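PDB 6EUD: ATP-dependent RNA helicase HrpB, which hydrolyses ATP to ADP and phosphate as a bacterial DExH-box NTPase of the DEAH/RHA helicase type, and binds single-stranded RNA. Local coordinates for residues Y190-A195 with L338-Q343; V205-M210 with L289-A294; V315-M320 with E345-Q350. All coordinates share one frame; numbering follows the deposited sequence.

Overall arrangement
All three contacts lie within 18 Å of one another (centre to centre), around the second RecA-like domain. Interaction 2 is its core: a largely apolar helix-on-strand packing in which every touching residue is buried and no hydrogen bond crosses. Interactions 1 and 3 lie nearer the surface and mix packing with backbone polar contacts. They share helix 341-346, interaction 1 using its start and interaction 3 its end. Interaction 1 joins interaction 2 through the L338 N to D292 O bond and through leucines on A206; interaction 3 joins it through A294 O and V315 N. I339 and M320 pack together between interactions 1 and 3.

Interaction 1 (Y190-A195 with L338-Q343); sequences YLPLPA and LIAKEQ
Y190 lays its ring against the backbone of K341, and this aromatic contact opens the meeting of 190-195 with 338-343. K341 CA makes a CH-pi contact over one face, 4.1 Å from the centroid of the Y190 ring and 27° off its normal. With CG anti to the backbone N (chi1 -176°), K341 sets that atom over the same face, 4.0 Å above the ring plane and toward the rim; the rest of the chain leads away. The carbonyl oxygen of I339 sits at the ring edge, in plane.

Polar links are few and modest. L191 N gives a weak hydrogen bond to I339 O at 3.3 Å, and L338 CA approaches L191 O at 3.1 Å in a CA-H...O contact. A water completes the set, accepting from L193 N at 2.8 Å and donating to L338 O at 2.8 Å, so it bridges two backbone groups that do not bond to each other directly.

Apolar packing fills the rest. L193 meets L338 obliquely, CG of L193 4.0 Å from CB of L338, while P192 CB rests 4.2 Å from A340 CB at the N-cap of helix 341-346.

The contact joins the ends of two neighbouring parallel strands, 186-190 and 333-337, where each leaves the sheet. Helix 199-213 packs on L191, L193 and L338, and strand 287-302 lies against L338 and I339.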
ATOM      1  N   TYR A 190      23.156  10.099  22.037  1.00 28.40           N
ATOM      2  CA  TYR A 190      22.958  10.220  20.603  1.00 24.89           C
ATOM      3  C   TYR A 190      24.246  10.615  19.941  1.00 25.23           C
ATOM      4  O   TYR A 190      25.047  11.342  20.522  1.00 32.59           O
ATOM      5  CB  TYR A 190      21.843  11.220  20.311  1.00 22.92           C
ATOM      6  CG  TYR A 190      20.515  10.702  20.827  1.00 28.47           C
ATOM      7  CD1 TYR A 190      19.689   9.925  20.018  1.00 27.51           C
ATOM      8  CD2 TYR A 190      20.108  10.932  22.149  1.00 25.44           C
ATOM      9  CE1 TYR A 190      18.452   9.422  20.491  1.00 27.51           C
ATOM     10  CE2 TYR A 190      18.864  10.426  22.637  1.00 23.44           C
ATOM     11  CZ  TYR A 190      18.054   9.667  21.801  1.00 29.66           C
ATOM     12  OH  TYR A 190      16.850   9.148  22.256  1.00 32.63           O
ATOM     13  N   LEU A 191      24.457  10.093  18.739  1.00 26.99           N
ATOM     14  CA  LEU A 191      25.693  10.244  17.996  1.00 25.50           C
ATOM     15  C   LEU A 191      25.411  10.007  16.528  1.00 27.90           C
ATOM     16  O   LEU A 191      25.303   8.860  16.100  1.00 29.48           O
ATOM     17  CB  LEU A 191      26.763   9.255  18.482  1.00 29.07           C
ATOM     18  CG  LEU A 191      28.082   9.349  17.685  1.00 35.76           C
ATOM     19  CD1 LEU A 191      28.869  10.642  18.028  1.00 28.02           C
ATOM     20  CD2 LEU A 191      28.970   8.122  17.883  1.00 33.05           C
ATOM     21  N   PRO A 192      25.301  11.085  15.742  1.00 26.96           N
ATOM     22  CA  PRO A 192      25.083  10.885  14.306  1.00 31.91           C
ATOM     23  C   PRO A 192      26.320  10.280  13.675  1.00 34.06           C
ATOM     24  O   PRO A 192      27.403  10.555  14.170  1.00 33.69           O
ATOM     25  CB  PRO A 192      24.825  12.303  13.774  1.00 31.56           C
ATOM     26  CG  PRO A 192      25.517  13.198  14.752  1.00 32.53           C
ATOM     27  CD  PRO A 192      25.460  12.507  16.096  1.00 27.58           C
ATOM     28  N   LEU A 193      26.166   9.465  12.628  1.00 36.66           N
ATOM     29  CA  LEU A 193      27.317   8.913  11.913  1.00 29.79           C
ATOM     30  C   LEU A 193      27.761   9.904  10.844  1.00 31.45           C
ATOM     31  O   LEU A 193      26.931  10.502  10.165  1.00 28.54           O
ATOM     32  CB  LEU A 193      26.979   7.552  11.302  1.00 25.99           C
ATOM     33  CG  LEU A 193      26.475   6.568  12.365  1.00 26.55           C
ATOM     34  CD1 LEU A 193      26.024   5.259  11.777  1.00 24.43           C
ATOM     35  CD2 LEU A 193      27.566   6.329  13.412  1.00 26.27           C
ATOM     36  N   PRO A 194      29.076  10.098  10.703  1.00 33.03           N
ATOM     37  CA  PRO A 194      29.529  11.059   9.692  1.00 33.37           C
ATOM     38  C   PRO A 194      29.229  10.612   8.257  1.00 36.48           C
ATOM     39  O   PRO A 194      29.268   9.419   7.944  1.00 34.48           O
ATOM     40  CB  PRO A 194      31.044  11.161   9.948  1.00 30.77           C
ATOM     41  CG  PRO A 194      31.388   9.955  10.699  1.00 35.53           C
ATOM     42  CD  PRO A 194      30.185   9.541  11.487  1.00 32.20           C
ATOM     43  N   ALA A 195      28.921  11.590   7.407  1.00 36.61           N
ATOM     44  CA  ALA A 195      28.639  11.363   5.989  1.00 36.97           C
ATOM     45  C   ALA A 195      29.865  10.869   5.191  1.00 35.05           C
ATOM     46  O   ALA A 195      29.706  10.259   4.122  1.00 32.32           O
ATOM     47  CB  ALA A 195      28.094  12.646   5.360  1.00 33.58           C
ATOM     48  N   LEU A 338      22.632   5.811  17.116  1.00 26.34           N
ATOM     49  CA  LEU A 338      23.494   6.359  16.067  1.00 26.81           C
ATOM     50  C   LEU A 338      22.798   7.327  15.090  1.00 33.10           C
ATOM     51  O   LEU A 338      22.958   7.232  13.857  1.00 31.12           O
ATOM     52  CB  LEU A 338      24.120   5.215  15.287  1.00 23.18           C
ATOM     53  CG  LEU A 338      24.951   4.314  16.195  1.00 27.64           C
ATOM     54  CD1 LEU A 338      25.701   3.272  15.352  1.00 25.91           C
ATOM     55  CD2 LEU A 338      25.891   5.142  17.056  1.00 22.05           C
ATOM     56  N   ILE A 339      22.025   8.248  15.660  1.00 22.09           N
ATOM     57  CA  ILE A 339      21.478   9.386  14.947  1.00 22.56           C
ATOM     58  C   ILE A 339      21.539  10.597  15.861  1.00 25.78           C
ATOM     59  O   ILE A 339      21.689  10.457  17.072  1.00 22.61           O
ATOM     60  CB  ILE A 339      20.025   9.157  14.500  1.00 25.14           C
ATOM     61  CG1 ILE A 339      19.126   8.913  15.724  1.00 26.99           C
ATOM     62  CG2 ILE A 339      19.941   7.998  13.512  1.00 23.26           C
ATOM     63  CD1 ILE A 339      17.698   8.649  15.355  1.00 25.60           C
ATOM     64  N   ALA A 340      21.428  11.787  15.287  1.00 29.39           N
ATOM     65  CA  ALA A 340      21.341  12.997  16.096  1.00 29.84           C
ATOM     66  C   ALA A 340      20.077  12.970  16.944  1.00 30.49           C
ATOM     67  O   ALA A 340      19.064  12.396  16.520  1.00 32.91           O
ATOM     68  CB  ALA A 340      21.350  14.214  15.216  1.00 29.17           C
ATOM     69  N   LYS A 341      20.119  13.588  18.124  1.00 32.38           N
ATOM     70  CA  LYS A 341      18.950  13.604  19.013  1.00 32.37           C
ATOM     71  C   LYS A 341      17.704  14.244  18.368  1.00 32.36           C
ATOM     72  O   LYS A 341      16.586  13.719  18.486  1.00 33.29           O
ATOM     73  CB  LYS A 341      19.274  14.326  20.315  1.00 29.18           C
ATOM     74  CG  LYS A 341      18.129  14.274  21.299  1.00 32.94           C
ATOM     75  CD  LYS A 341      18.511  14.973  22.578  1.00 45.25           C
ATOM     76  CE  LYS A 341      17.453  14.815  23.651  1.00 50.95           C
ATOM     77  NZ  LYS A 341      17.956  15.394  24.931  1.00 58.46           N
ATOM     78  N   GLU A 342      17.894  15.354  17.663  1.00 32.14           N
ATOM     79  CA  GLU A 342      16.769  16.063  17.047  1.00 41.40           C
ATOM     80  C   GLU A 342      16.086  15.226  15.944  1.00 41.88           C
ATOM     81  O   GLU A 342      14.881  15.362  15.703  1.00 42.03           O
ATOM     82  CB  GLU A 342      17.248  17.403  16.494  1.00 54.10           C
ATOM     83  CG  GLU A 342      18.396  17.262  15.518  1.00 74.82           C
ATOM     84  CD  GLU A 342      18.910  18.590  15.002  1.00 95.40           C
ATOM     85  OE1 GLU A 342      20.146  18.773  14.984  1.00105.37           O
ATOM     86  OE2 GLU A 342      18.082  19.439  14.598  1.00107.14           O
ATOM     87  N   GLN A 343      16.846  14.353  15.284  1.00 35.58           N
ATOM     88  CA  GLN A 343      16.263  13.436  14.307  1.00 35.31           C
ATOM     89  C   GLN A 343      15.476  12.343  15.020  1.00 33.52           C
ATOM     90  O   GLN A 343      14.441  11.895  14.529  1.00 35.01           O
ATOM     91  CB  GLN A 343      17.341  12.808  13.424  1.00 35.71           C
ATOM     92  CG  GLN A 343      18.118  13.830  12.621  1.00 42.53           C
ATOM     93  CD  GLN A 343      19.174  13.226  11.695  1.00 48.57           C
ATOM     94  OE1 GLN A 343      19.290  12.011  11.550  1.00 43.42           O
ATOM     95  NE2 GLN A 343      19.955  14.095  11.070  1.00 61.24           N
TER
HETATM   96  O   HOH W   1      23.495   9.073  11.785  1.00 29.49           O

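Interaction 2 (V205-M210 with L289-A294); sequences VATAEM and LVVDCA
M210 reaches from helix 199-213 onto strand 287-302, where L289 and V291 receive it. Its CG is anti to the backbone N (chi1 -164°), and a bend at chi2 brings SD to 4.0 Å from V291 CG2; beyond it CE ends 4.1 Å from L289 CD2. The same methyl lies 4.1 Å from V290 O, so the tip of M210 also comes near the strand backbone between L289 and V291. M210 passes both L289 and V291 side by side, heading the opposite way.

V291 is the second large contributor. CG2 meets the sulphur, and CG1 is the nearer of the two methyls to T207 OG1, at 3.9 Å, one helical turn before M210. That hydroxyl makes no bond to the strand; it is satisfied by V203 O within its own helix and meets V291 only by packing. L289, the third, adds its CD2 branch. V290 between them directs its CB away from the helix.

D292 OD1 accepts from A294 N at 2.9 Å in an Asx turn; OD1 also forms a salt bridge with R323, and OD2 a hydrogen bond with H337.

The axes of 205-210 and 289-292 run nearly antiparallel (166°) and approach to 9.7 Å. Helix 199-213 is the connection of a beta-alpha-beta crossover from strand 186-190 to strand 217-221, passing over 333-337 and 287-302, as expected of a RecA-like helicase domain.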
ATOM      1  N   VAL A 205      33.374   2.048  14.971  1.00 29.76           N
ATOM      2  CA  VAL A 205      34.112   3.044  15.718  1.00 28.07           C
ATOM      3  C   VAL A 205      33.303   3.518  16.909  1.00 31.14           C
ATOM      4  O   VAL A 205      33.829   3.648  18.001  1.00 37.88           O
ATOM      5  CB  VAL A 205      34.508   4.233  14.829  1.00 30.96           C
ATOM      6  CG1 VAL A 205      34.898   5.454  15.676  1.00 27.38           C
ATOM      7  CG2 VAL A 205      35.659   3.821  13.920  1.00 29.30           C
ATOM      8  N   ALA A 206      32.015   3.767  16.703  1.00 31.89           N
ATOM      9  CA  ALA A 206      31.149   4.194  17.796  1.00 28.90           C
ATOM     10  C   ALA A 206      31.086   3.118  18.874  1.00 27.02           C
ATOM     11  O   ALA A 206      31.150   3.430  20.061  1.00 30.24           O
ATOM     12  CB  ALA A 206      29.746   4.524  17.279  1.00 26.85           C
ATOM     13  N   THR A 207      30.996   1.857  18.453  1.00 27.42           N
ATOM     14  CA  THR A 207      30.856   0.718  19.366  1.00 29.55           C
ATOM     15  C   THR A 207      32.141   0.468  20.179  1.00 36.18           C
ATOM     16  O   THR A 207      32.077   0.216  21.390  1.00 36.95           O
ATOM     17  CB  THR A 207      30.464  -0.558  18.587  1.00 27.63           C
ATOM     18  OG1 THR A 207      29.216  -0.335  17.918  1.00 26.82           O
ATOM     19  CG2 THR A 207      30.314  -1.762  19.495  1.00 27.69           C
ATOM     20  N   ALA A 208      33.299   0.556  19.526  1.00 35.62           N
ATOM     21  CA  ALA A 208      34.569   0.363  20.218  1.00 36.78           C
ATOM     22  C   ALA A 208      34.783   1.462  21.238  1.00 40.42           C
ATOM     23  O   ALA A 208      35.390   1.232  22.287  1.00 44.20           O
ATOM     24  CB  ALA A 208      35.739   0.324  19.224  1.00 38.62           C
ATOM     25  N   GLU A 209      34.279   2.653  20.937  1.00 36.74           N
ATOM     26  CA  GLU A 209      34.413   3.761  21.856  1.00 34.07           C
ATOM     27  C   GLU A 209      33.505   3.581  23.077  1.00 33.65           C
ATOM     28  O   GLU A 209      33.879   3.944  24.188  1.00 39.82           O
ATOM     29  CB  GLU A 209      34.114   5.076  21.142  1.00 38.01           C
ATOM     30  CG  GLU A 209      34.162   6.321  22.044  1.00 46.29           C
ATOM     31  CD  GLU A 209      35.560   6.606  22.622  1.00 56.89           C
ATOM     32  OE1 GLU A 209      36.556   5.981  22.177  1.00 58.40           O
ATOM     33  OE2 GLU A 209      35.663   7.466  23.523  1.00 63.88           O
ATOM     34  N   MET A 210      32.314   3.030  22.882  1.00 31.13           N
ATOM     35  CA  MET A 210      31.460   2.712  24.017  1.00 34.83           C
ATOM     36  C   MET A 210      32.083   1.657  24.948  1.00 37.53           C
ATOM     37  O   MET A 210      31.998   1.756  26.175  1.00 34.18           O
ATOM     38  CB  MET A 210      30.098   2.244  23.533  1.00 38.92           C
ATOM     39  CG  MET A 210      29.055   2.268  24.641  1.00 45.56           C
ATOM     40  SD  MET A 210      27.576   3.062  24.129  1.00 91.99           S
ATOM     41  CE  MET A 210      26.624   2.804  25.573  1.00 46.39           C
ATOM     42  N   LEU A 289      24.746  -2.375  28.073  1.00 29.43           N
ATOM     43  CA  LEU A 289      25.024  -1.388  27.019  1.00 27.06           C
ATOM     44  C   LEU A 289      24.291  -1.756  25.727  1.00 29.80           C
ATOM     45  O   LEU A 289      24.362  -2.895  25.272  1.00 32.15           O
ATOM     46  CB  LEU A 289      26.523  -1.302  26.733  1.00 25.22           C
ATOM     47  CG  LEU A 289      27.436  -1.083  27.948  1.00 28.92           C
ATOM     48  CD1 LEU A 289      28.891  -1.082  27.523  1.00 25.84           C
ATOM     49  CD2 LEU A 289      27.075   0.206  28.665  1.00 25.48           C
ATOM     50  N   VAL A 290      23.591  -0.794  25.135  1.00 25.50           N
ATOM     51  CA  VAL A 290      23.019  -0.981  23.819  1.00 23.82           C
ATOM     52  C   VAL A 290      23.589   0.050  22.815  1.00 30.58           C
ATOM     53  O   VAL A 290      23.801   1.233  23.128  1.00 26.10           O
ATOM     54  CB  VAL A 290      21.474  -0.904  23.884  1.00 27.55           C
ATOM     55  CG1 VAL A 290      20.858  -0.610  22.523  1.00 23.32           C
ATOM     56  CG2 VAL A 290      20.894  -2.202  24.494  1.00 24.94           C
ATOM     57  N   VAL A 291      23.869  -0.419  21.607  1.00 30.06           N
ATOM     58  CA  VAL A 291      24.151   0.491  20.519  1.00 26.72           C
ATOM     59  C   VAL A 291      23.119   0.227  19.449  1.00 27.47           C
ATOM     60  O   VAL A 291      22.999  -0.876  18.933  1.00 30.69           O
ATOM     61  CB  VAL A 291      25.594   0.347  19.953  1.00 27.07           C
ATOM     62  CG1 VAL A 291      25.787   1.283  18.756  1.00 25.40           C
ATOM     63  CG2 VAL A 291      26.637   0.637  21.048  1.00 23.08           C
ATOM     64  N   ASP A 292      22.371   1.272  19.131  1.00 27.53           N
ATOM     65  CA  ASP A 292      21.235   1.196  18.235  1.00 28.31           C
ATOM     66  C   ASP A 292      21.492   2.035  16.970  1.00 31.66           C
ATOM     67  O   ASP A 292      21.560   3.289  17.028  1.00 29.51           O
ATOM     68  CB  ASP A 292      19.966   1.667  18.971  1.00 26.84           C
ATOM     69  CG  ASP A 292      18.773   1.827  18.042  1.00 31.32           C
ATOM     70  OD1 ASP A 292      18.666   1.066  17.052  1.00 35.88           O
ATOM     71  OD2 ASP A 292      17.942   2.721  18.302  1.00 28.91           O
ATOM     72  N   CYS A 293      21.655   1.354  15.837  1.00 28.61           N
ATOM     73  CA  CYS A 293      21.910   2.053  14.572  1.00 35.47           C
ATOM     74  C   CYS A 293      20.678   2.855  14.123  1.00 33.40           C
ATOM     75  O   CYS A 293      20.774   3.687  13.233  1.00 35.18           O
ATOM     76  CB  CYS A 293      22.327   1.065  13.462  1.00 38.39           C
ATOM     77  SG  CYS A 293      21.005   0.060  12.753  1.00 75.45           S
ATOM     78  N   ALA A 294      19.533   2.564  14.741  1.00 34.86           N
ATOM     79  CA  ALA A 294      18.235   3.212  14.475  1.00 36.58           C
ATOM     80  C   ALA A 294      17.719   3.028  13.053  1.00 40.96           C
ATOM     81  O   ALA A 294      16.921   3.839  12.585  1.00 43.28           O
ATOM     82  CB  ALA A 294      18.298   4.700  14.809  1.00 29.85           C
TER

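Interaction 3 (V315-M320 with E345-Q350); sequences VSQASM and ERAAAQ
The carboxamide of Q317 is met at its NE2 end by A347 O, which lies almost in the amide plane, 7° out of it. This is the N-terminus of helix 317-325, with S316 at the N-cap and first-turn N-H groups bonded to carbonyls of another segment; the last turn of the helix begins motif VI (QRAGRAGR) of superfamily 2 helicases. The amide hydrogen bond is nearly straight (2.9 Å between Q317 NE2 and A347 O, 168° at the hydrogen), though the nitrogen stands tilted from the carbonyl's own plane. Q350 brings a second amide, whose OE1 lies 3.5 Å from A318 CB.

In the loop leaving helix 341-346, A348 O takes Q317 N at 2.9 Å, nearly along the C=O axis, and A349 O takes A318 N at 3.0 Å. These carbonyls probably also suit the positive end of the helix dipole. An alanine in place of Q317 would probably leave A347 O without its amide donor and let the loop shift there, the backbone bond to A348 O remaining.

S316 OG is hydrogen-bonded to S319 OG and to S351 OG. Deeper in, M320 bends at chi3 to bring CE within 4.1 Å of A347 CB, the methyl that V315 O approaches to 3.7 Å.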
ATOM      1  N   VAL A 315      14.030   3.808  12.422  1.00 28.20           N
ATOM      2  CA  VAL A 315      13.246   3.097  13.415  1.00 27.70           C
ATOM      3  C   VAL A 315      12.374   4.123  14.160  1.00 32.29           C
ATOM      4  O   VAL A 315      12.729   5.299  14.247  1.00 33.79           O
ATOM      5  CB  VAL A 315      14.221   2.321  14.340  1.00 46.11           C
ATOM      6  CG1 VAL A 315      13.575   1.839  15.600  1.00 49.99           C
ATOM      7  CG2 VAL A 315      14.856   1.159  13.566  1.00 43.32           C
ATOM      8  N   SER A 316      11.215   3.709  14.653  1.00 31.13           N
ATOM      9  CA  SER A 316      10.347   4.641  15.367  1.00 33.96           C
ATOM     10  C   SER A 316      10.840   4.942  16.787  1.00 31.66           C
ATOM     11  O   SER A 316      11.687   4.231  17.315  1.00 30.40           O
ATOM     12  CB  SER A 316       8.927   4.090  15.428  1.00 36.89           C
ATOM     13  OG  SER A 316       8.847   3.021  16.355  1.00 36.35           O
ATOM     14  N   GLN A 317      10.295   5.994  17.393  1.00 24.44           N
ATOM     15  CA  GLN A 317      10.610   6.311  18.771  1.00 30.91           C
ATOM     16  C   GLN A 317      10.250   5.160  19.710  1.00 34.08           C
ATOM     17  O   GLN A 317      11.020   4.839  20.628  1.00 31.11           O
ATOM     18  CB  GLN A 317       9.895   7.588  19.218  1.00 27.59           C
ATOM     19  CG  GLN A 317      10.238   8.805  18.364  1.00 34.95           C
ATOM     20  CD  GLN A 317       9.764  10.120  18.980  1.00 42.62           C
ATOM     21  OE1 GLN A 317       9.768  10.273  20.194  1.00 51.93           O
ATOM     22  NE2 GLN A 317       9.345  11.064  18.142  1.00 39.31           N
ATOM     23  N   ALA A 318       9.096   4.535  19.497  1.00 34.04           N
ATOM     24  CA  ALA A 318       8.702   3.433  20.373  1.00 32.90           C
ATOM     25  C   ALA A 318       9.717   2.281  20.307  1.00 32.05           C
ATOM     26  O   ALA A 318      10.093   1.721  21.335  1.00 33.15           O
ATOM     27  CB  ALA A 318       7.291   2.937  20.034  1.00 31.13           C
ATOM     28  N   SER A 319      10.206   1.944  19.121  1.00 31.17           N
ATOM     29  CA  SER A 319      11.171   0.847  19.075  1.00 35.51           C
ATOM     30  C   SER A 319      12.577   1.287  19.475  1.00 33.71           C
ATOM     31  O   SER A 319      13.345   0.487  20.006  1.00 34.74           O
ATOM     32  CB  SER A 319      11.187   0.176  17.704  1.00 38.54           C
ATOM     33  OG  SER A 319      10.847   1.074  16.690  1.00 47.80           O
ATOM     34  N   MET A 320      12.924   2.548  19.259  1.00 30.32           N
ATOM     35  CA  MET A 320      14.194   3.024  19.796  1.00 29.05           C
ATOM     36  C   MET A 320      14.178   2.915  21.324  1.00 30.35           C
ATOM     37  O   MET A 320      15.174   2.527  21.962  1.00 33.36           O
ATOM     38  CB  MET A 320      14.464   4.453  19.354  1.00 28.09           C
ATOM     39  CG  MET A 320      15.107   4.553  17.948  1.00 22.68           C
ATOM     40  SD  MET A 320      15.722   6.205  17.565  1.00 28.81           S
ATOM     41  CE  MET A 320      14.174   7.107  17.506  1.00 27.24           C
ATOM     42  N   GLU A 345      13.921  12.816  17.775  1.00 31.06           N
ATOM     43  CA  GLU A 345      12.717  13.497  18.248  1.00 33.37           C
ATOM     44  C   GLU A 345      11.673  13.684  17.156  1.00 33.83           C
ATOM     45  O   GLU A 345      10.510  13.902  17.456  1.00 41.62           O
ATOM     46  CB  GLU A 345      13.086  14.851  18.852  1.00 32.17           C
ATOM     47  CG  GLU A 345      13.885  14.701  20.139  1.00 40.84           C
ATOM     48  CD  GLU A 345      14.464  16.005  20.674  1.00 50.91           C
ATOM     49  OE1 GLU A 345      14.477  17.014  19.932  1.00 56.24           O
ATOM     50  OE2 GLU A 345      14.918  16.009  21.843  1.00 54.63           O
ATOM     51  N   ARG A 346      12.087  13.603  15.896  1.00 26.86           N
ATOM     52  CA  ARG A 346      11.177  13.807  14.761  1.00 30.65           C
ATOM     53  C   ARG A 346      10.828  12.481  14.085  1.00 30.19           C
ATOM     54  O   ARG A 346      10.059  12.460  13.142  1.00 29.86           O
ATOM     55  CB  ARG A 346      11.784  14.769  13.726  1.00 27.52           C
ATOM     56  CG  ARG A 346      11.976  16.193  14.245  1.00 32.73           C
ATOM     57  CD  ARG A 346      12.334  17.176  13.111  1.00 36.26           C
ATOM     58  NE  ARG A 346      13.699  17.004  12.597  1.00 38.84           N
ATOM     59  CZ  ARG A 346      14.742  17.744  12.978  1.00 42.46           C
ATOM     60  NH1 ARG A 346      14.593  18.701  13.888  1.00 39.22           N
ATOM     61  NH2 ARG A 346      15.941  17.527  12.450  1.00 43.36           N
ATOM     62  N   ALA A 347      11.406  11.381  14.560  1.00 28.10           N
ATOM     63  CA  ALA A 347      11.048  10.078  14.030  1.00 28.93           C
ATOM     64  C   ALA A 347       9.583   9.825  14.351  1.00 29.97           C
ATOM     65  O   ALA A 347       9.061  10.371  15.323  1.00 30.85           O
ATOM     66  CB  ALA A 347      11.957   8.946  14.625  1.00 24.16           C
ATOM     67  N   ALA A 348       8.918   9.024  13.519  1.00 31.43           N
ATOM     68  CA  ALA A 348       7.567   8.553  13.804  1.00 32.05           C
ATOM     69  C   ALA A 348       7.485   8.033  15.247  1.00 29.48           C
ATOM     70  O   ALA A 348       8.440   7.435  15.760  1.00 32.62           O
ATOM     71  CB  ALA A 348       7.155   7.438  12.792  1.00 28.55           C
ATOM     72  N   ALA A 349       6.360   8.285  15.905  1.00 27.69           N
ATOM     73  CA  ALA A 349       6.175   7.861  17.289  1.00 30.94           C
ATOM     74  C   ALA A 349       6.118   6.347  17.375  1.00 33.78           C
ATOM     75  O   ALA A 349       6.691   5.745  18.286  1.00 39.06           O
ATOM     76  CB  ALA A 349       4.900   8.464  17.872  1.00 28.15           C
ATOM     77  N   GLN A 350       5.427   5.749  16.407  1.00 31.23           N
ATOM     78  CA  GLN A 350       5.131   4.320  16.387  1.00 31.71           C
ATOM     79  C   GLN A 350       5.621   3.669  15.101  1.00 32.14           C
ATOM     80  O   GLN A 350       5.818   4.350  14.093  1.00 32.29           O
ATOM     81  CB  GLN A 350       3.617   4.077  16.535  1.00 32.35           C
ATOM     82  CG  GLN A 350       2.984   4.683  17.790  1.00 36.70           C
ATOM     83  CD  GLN A 350       3.540   4.064  19.072  1.00 46.76           C
ATOM     84  OE1 GLN A 350       3.930   2.887  19.089  1.00 48.44           O
ATOM     85  NE2 GLN A 350       3.573   4.853  20.158  1.00 46.42           N
TER